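Glucosamine--fructose-6-phosphate aminotransferase [isomerizing] (Francisella tularensis subsp. tularensis, PDB 3TBF) catalyses the glutamine-dependent conversion of fructose 6-phosphate to glucosamine 6-phosphate, its C-terminal region, the part in this structure, probably carrying out the sugar isomerisation. Local coordinates at residues 12-18 and 345-349; 160-164 and 248-252. Residue numbers count along the deposited sequence, not the author numbering.

Interaction 1: 12-18 and 345-349; sequences HYMLKEI and QLLSY
Two helical pieces run almost antiparallel, the axes of segments 13-18 and 345-349 at 168° and 10.8 Å apart at closest approach. Register is set by two CA–CA pairs, L15 to Y349 at 7.4 Å and I18 to Q345 at 7.3 Å. H12 is the N-cap of helix 13-19; H12 O accepts from K16 N at 3.2 Å, and the carboxylate of D360 accepts from the amides of Y13 and M14. The largest bump is Y349, whose t rotamer (chi1 172°) carries the ring across to the first turn of the N-terminal helix. L15 (chi1 t, chi2 p) covers one face of that ring, with CD1 4.3 Å from the centroid in a CH-pi contact. Selenomethionine M14, fully extended (ttt), lies at the ring edge, SE 4.4 Å from Y349 CD1, and its CE reaches S348 OG at 3.6 Å. At the phenol tip, Y349 OH and H12 ND1 share a 2.6 Å hydrogen bond. The contact thus lays the N-terminal helix on helix 335-355, the last helix of the second SIS domain. One turn along, I18 (chi1 m, chi2 t) fills the hollow between Q345, L346 and Y349: CD1 is 3.9 Å from Q345 CB, and CG2 3.9 Å from L346 CD2. L346 CD2 also meets L15 CD1 at 4.2 Å. S348 OG turns back to Q345 O (3.0 Å), while Q345 OE1 accepts from Q21 NE2.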
loop_
_atom_site.group_PDB
_atom_site.type_symbol
_atom_site.label_atom_id
_atom_site.label_comp_id
_atom_site.label_asym_id
_atom_site.label_seq_id
_atom_site.Cartn_x
_atom_site.Cartn_y
_atom_site.Cartn_z
ATOM N N HIS A 12 8.424 -27.802 15.781
ATOM C CA HIS A 12 7.839 -27.578 14.462
ATOM C C HIS A 12 8.914 -27.029 13.564
ATOM O O HIS A 12 9.844 -26.373 14.055
ATOM C CB HIS A 12 6.755 -26.524 14.551
ATOM C CG HIS A 12 5.576 -26.954 15.349
ATOM N ND1 HIS A 12 5.454 -26.693 16.700
ATOM C CD2 HIS A 12 4.479 -27.661 15.000
ATOM C CE1 HIS A 12 4.322 -27.209 17.144
ATOM N NE2 HIS A 12 3.713 -27.800 16.132
ATOM N N TYR A 13 8.810 -27.254 12.273
ATOM C CA TYR A 13 9.780 -26.685 11.358
ATOM C C TYR A 13 9.784 -25.171 11.401
ATOM O O TYR A 13 10.843 -24.535 11.318
ATOM C CB TYR A 13 9.542 -27.115 9.916
ATOM C CG TYR A 13 9.839 -28.542 9.639
ATOM C CD1 TYR A 13 11.115 -28.957 9.262
ATOM C CD2 TYR A 13 8.838 -29.492 9.743
ATOM C CE1 TYR A 13 11.383 -30.316 9.009
ATOM C CE2 TYR A 13 9.082 -30.833 9.505
ATOM C CZ TYR A 13 10.334 -31.246 9.126
ATOM O OH TYR A 13 10.501 -32.597 8.876
HETATM N N MSE A 14 8.615 -24.575 11.522
HETATM C CA MSE A 14 8.560 -23.112 11.556
HETATM C C MSE A 14 9.446 -22.572 12.682
HETATM O O MSE A 14 10.103 -21.574 12.511
HETATM C CB MSE A 14 7.152 -22.579 11.741
HETATM C CG MSE A 14 7.167 -21.106 11.584
HETATM SE SE MSE A 14 5.446 -20.299 11.624
HETATM C CE MSE A 14 5.938 -18.315 11.715
ATOM N N LEU A 15 9.453 -23.236 13.823
ATOM C CA LEU A 15 10.213 -22.749 14.961
ATOM C C LEU A 15 11.695 -22.973 14.733
ATOM O O LEU A 15 12.500 -22.146 15.059
ATOM C CB LEU A 15 9.761 -23.432 16.248
ATOM C CG LEU A 15 10.318 -22.879 17.536
ATOM C CD1 LEU A 15 9.948 -21.428 17.659
ATOM C CD2 LEU A 15 9.804 -23.719 18.742
ATOM N N LYS A 16 12.042 -24.066 14.115
ATOM C CA LYS A 16 13.451 -24.264 13.724
ATOM C C LYS A 16 13.951 -23.136 12.812
ATOM O O LYS A 16 15.087 -22.678 12.944
ATOM C CB LYS A 16 13.625 -25.569 12.969
ATOM C CG LYS A 16 15.008 -25.692 12.341
ATOM C CD LYS A 16 15.186 -26.994 11.663
ATOM C CE LYS A 16 14.818 -26.946 10.206
ATOM N NZ LYS A 16 16.094 -26.826 9.419
ATOM N N GLU A 17 13.088 -22.698 11.891
ATOM C CA GLU A 17 13.495 -21.744 10.892
ATOM C C GLU A 17 13.636 -20.390 11.497
ATOM O O GLU A 17 14.505 -19.629 11.115
ATOM C CB GLU A 17 12.554 -21.760 9.703
ATOM C CG GLU A 17 12.875 -22.957 8.769
ATOM C CD GLU A 17 11.654 -23.560 8.037
ATOM O OE1 GLU A 17 10.708 -22.804 7.700
ATOM O OE2 GLU A 17 11.655 -24.797 7.785
ATOM N N ILE A 18 12.806 -20.076 12.465
ATOM C CA ILE A 18 12.955 -18.818 13.142
ATOM C C ILE A 18 14.288 -18.835 13.858
ATOM O O ILE A 18 14.997 -17.836 13.845
ATOM C CB ILE A 18 11.848 -18.605 14.135
ATOM C CG1 ILE A 18 10.559 -18.289 13.399
ATOM C CG2 ILE A 18 12.181 -17.496 15.026
ATOM C CD1 ILE A 18 9.344 -18.312 14.273
ATOM N N GLN A 345 7.536 -12.686 14.420
ATOM C CA GLN A 345 7.418 -14.059 13.902
ATOM C C GLN A 345 7.067 -14.959 15.050
ATOM O O GLN A 345 6.254 -15.848 14.887
ATOM C CB GLN A 345 8.691 -14.568 13.268
ATOM C CG GLN A 345 9.220 -13.719 12.193
ATOM C CD GLN A 345 10.640 -14.063 11.823
ATOM O OE1 GLN A 345 11.479 -14.393 12.678
ATOM N NE2 GLN A 345 10.917 -14.023 10.523
ATOM N N LEU A 346 7.691 -14.741 16.205
ATOM C CA LEU A 346 7.440 -15.584 17.371
ATOM C C LEU A 346 6.001 -15.421 17.864
ATOM O O LEU A 346 5.346 -16.379 18.270
ATOM C CB LEU A 346 8.425 -15.269 18.474
ATOM C CG LEU A 346 9.868 -15.787 18.299
ATOM C CD1 LEU A 346 10.807 -15.372 19.464
ATOM C CD2 LEU A 346 9.919 -17.269 18.198
ATOM N N LEU A 347 5.490 -14.219 17.758
ATOM C CA LEU A 347 4.147 -13.943 18.156
ATOM C C LEU A 347 3.223 -14.743 17.320
ATOM O O LEU A 347 2.263 -15.334 17.826
ATOM C CB LEU A 347 3.830 -12.471 17.984
ATOM C CG LEU A 347 2.419 -12.040 18.495
ATOM C CD1 LEU A 347 2.164 -12.414 19.973
ATOM C CD2 LEU A 347 2.163 -10.553 18.257
ATOM N N SER A 348 3.476 -14.759 16.028
ATOM C CA SER A 348 2.548 -15.414 15.150
ATOM C C SER A 348 2.639 -16.911 15.328
ATOM O O SER A 348 1.631 -17.597 15.221
ATOM C CB SER A 348 2.753 -15.025 13.669
ATOM O OG SER A 348 3.865 -15.742 13.134
ATOM N N TYR A 349 3.831 -17.414 15.621
ATOM C CA TYR A 349 3.980 -18.829 15.928
ATOM C C TYR A 349 3.180 -19.225 17.147
ATOM O O TYR A 349 2.362 -20.121 17.085
ATOM C CB TYR A 349 5.443 -19.207 16.121
ATOM C CG TYR A 349 5.607 -20.623 16.629
ATOM C CD1 TYR A 349 5.539 -21.723 15.760
ATOM C CD2 TYR A 349 5.818 -20.870 18.001
ATOM C CE1 TYR A 349 5.692 -23.039 16.237
ATOM C CE2 TYR A 349 5.953 -22.175 18.487
ATOM C CZ TYR A 349 5.886 -23.258 17.599
ATOM O OH TYR A 349 6.011 -24.519 18.105
#

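Interaction 2: 160-164 and 248-252; sequences GVAST and KLKEI
The loop 160-164, which leads into helix 165-184, passes alongside the last turns of helix 238-253. V161 has helical angles (-57/-50); A162 (-88/148) and S163 (-85/140) are extended, and T164 takes the N-cap position without a side-chain capping bond. A162 lies nearest the helix, its CA 6.2 Å from that of K248. The long K248 side chain starts m, m, p and then bends at chi4 141°, so that although its CA-to-CB bond points sideways, NZ arrives at the loop and donates to S163 O at 2.9 Å. S163 chi1 is p, with OG 3.5 Å from K248 NZ. On the way, K248 CD packs 3.6 Å from A162 CB. E251, with chi1 and chi2 both t, stretches out beside it: OE1 is 3.8 Å from A162 CB, and its salt bridge to K248 NZ, inside 248-252, is long and weak (3.9 Å), leaving OE1 without a close partner. I252 (chi1 p, chi2 t) turns CG2 to the loop, 3.9 Å from A162 CB and 4.0 Å from CG1 of V161, whose chi1 is t. The main polar partner of K248 NZ is E244, in a salt bridge; T64 of the first SIS domain adds a hydrogen bond. A loop of one SIS domain faces a helix of the other, and K248 and E251 probably line the sugar-phosphate isomerase pocket, as in related glucosamine-6-phosphate synthases.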
loop_
_atom_site.group_PDB
_atom_site.type_symbol
_atom_site.label_atom_id
_atom_site.label_comp_id
_atom_site.label_asym_id
_atom_site.label_seq_id
_atom_site.Cartn_x
_atom_site.Cartn_y
_atom_site.Cartn_z
ATOM N N GLY A 160 7.987 -24.152 6.932
ATOM C CA GLY A 160 6.971 -23.398 7.656
ATOM C C GLY A 160 5.942 -22.832 6.685
ATOM O O GLY A 160 6.276 -22.453 5.568
ATOM N N VAL A 161 4.690 -22.796 7.104
ATOM C CA VAL A 161 3.659 -22.206 6.275
ATOM C C VAL A 161 4.092 -20.744 5.977
ATOM O O VAL A 161 4.107 -20.319 4.815
ATOM C CB VAL A 161 2.229 -22.250 6.937
ATOM C CG1 VAL A 161 1.235 -21.418 6.109
ATOM C CG2 VAL A 161 1.739 -23.675 7.067
ATOM N N ALA A 162 4.448 -19.989 7.018
ATOM C CA ALA A 162 4.904 -18.628 6.801
ATOM C C ALA A 162 6.387 -18.660 6.550
ATOM O O ALA A 162 7.111 -19.513 7.067
ATOM C CB ALA A 162 4.581 -17.711 8.007
ATOM N N SER A 163 6.852 -17.734 5.730
ATOM C CA SER A 163 8.265 -17.614 5.550
ATOM C C SER A 163 8.851 -16.710 6.674
ATOM O O SER A 163 8.261 -15.686 7.090
ATOM C CB SER A 163 8.553 -17.057 4.188
ATOM O OG SER A 163 8.408 -15.673 4.272
ATOM N N THR A 164 10.010 -17.115 7.167
ATOM C CA THR A 164 10.676 -16.417 8.244
ATOM C C THR A 164 12.074 -16.064 7.786
ATOM O O THR A 164 12.359 -14.915 7.445
ATOM C CB THR A 164 10.706 -17.251 9.537
ATOM O OG1 THR A 164 11.305 -18.535 9.278
ATOM C CG2 THR A 164 9.285 -17.417 10.109
ATOM N N LYS A 248 2.075 -12.390 8.821
ATOM C CA LYS A 248 2.316 -13.709 9.487
ATOM C C LYS A 248 1.130 -14.088 10.384
ATOM O O LYS A 248 0.695 -15.233 10.380
ATOM C CB LYS A 248 3.571 -13.797 10.341
ATOM C CG LYS A 248 4.905 -13.348 9.748
ATOM C CD LYS A 248 5.464 -14.250 8.703
ATOM C CE LYS A 248 4.883 -13.991 7.314
ATOM N NZ LYS A 248 5.974 -14.115 6.264
ATOM N N LEU A 249 0.641 -13.158 11.176
ATOM C CA LEU A 249 -0.420 -13.492 12.106
ATOM C C LEU A 249 -1.639 -13.973 11.371
ATOM O O LEU A 249 -2.239 -14.969 11.743
ATOM C CB LEU A 249 -0.782 -12.289 12.976
ATOM C CG LEU A 249 -1.733 -12.604 14.125
ATOM C CD1 LEU A 249 -1.107 -13.622 14.963
ATOM C CD2 LEU A 249 -2.060 -11.332 14.932
ATOM N N LYS A 250 -1.986 -13.274 10.307
ATOM C CA LYS A 250 -3.145 -13.583 9.504
ATOM C C LYS A 250 -2.978 -14.956 8.845
ATOM O O LYS A 250 -3.865 -15.817 8.917
ATOM C CB LYS A 250 -3.257 -12.457 8.460
ATOM C CG LYS A 250 -4.378 -12.488 7.496
ATOM C CD LYS A 250 -4.544 -11.144 6.760
ATOM C CE LYS A 250 -3.209 -10.458 6.380
ATOM N NZ LYS A 250 -3.391 -9.269 5.487
ATOM N N GLU A 251 -1.810 -15.160 8.254
ATOM C CA GLU A 251 -1.487 -16.323 7.431
ATOM C C GLU A 251 -1.533 -17.622 8.196
ATOM O O GLU A 251 -1.859 -18.633 7.604
ATOM C CB GLU A 251 -0.054 -16.172 6.867
ATOM C CG GLU A 251 0.300 -16.865 5.542
ATOM C CD GLU A 251 1.656 -16.351 4.918
ATOM O OE1 GLU A 251 2.459 -15.677 5.607
ATOM O OE2 GLU A 251 1.924 -16.618 3.719
ATOM N N ILE A 252 -1.170 -17.619 9.486
ATOM C CA ILE A 252 -1.158 -18.859 10.253
ATOM C C ILE A 252 -2.065 -18.953 11.474
ATOM O O ILE A 252 -2.347 -20.069 11.922
ATOM C CB ILE A 252 0.270 -19.267 10.654
ATOM C CG1 ILE A 252 0.779 -18.435 11.835
ATOM C CG2 ILE A 252 1.211 -19.189 9.442
ATOM C CD1 ILE A 252 2.304 -18.672 12.108
#

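How the interactions relate
From the N terminus, helix 13-19 comes first, and interaction 1 does not close until helix 335-355, so its loop spans both SIS domains. Interaction 2 opens at 160-164, in the loop following strand 149-152, and closes on helix 238-253; it falls wholly within the larger loop, so the two are nested and do not cross. The centres of interactions 1 and 2 lie about 8 Å apart. E17 OE1 probably hydrogen-bonds G160 N at 3.1 Å, joining the N-terminal helix to the loop of the first SIS domain, and S348 OG packs 3.4 Å from K248 CB, joining helices 335-355 and 238-253 of the second.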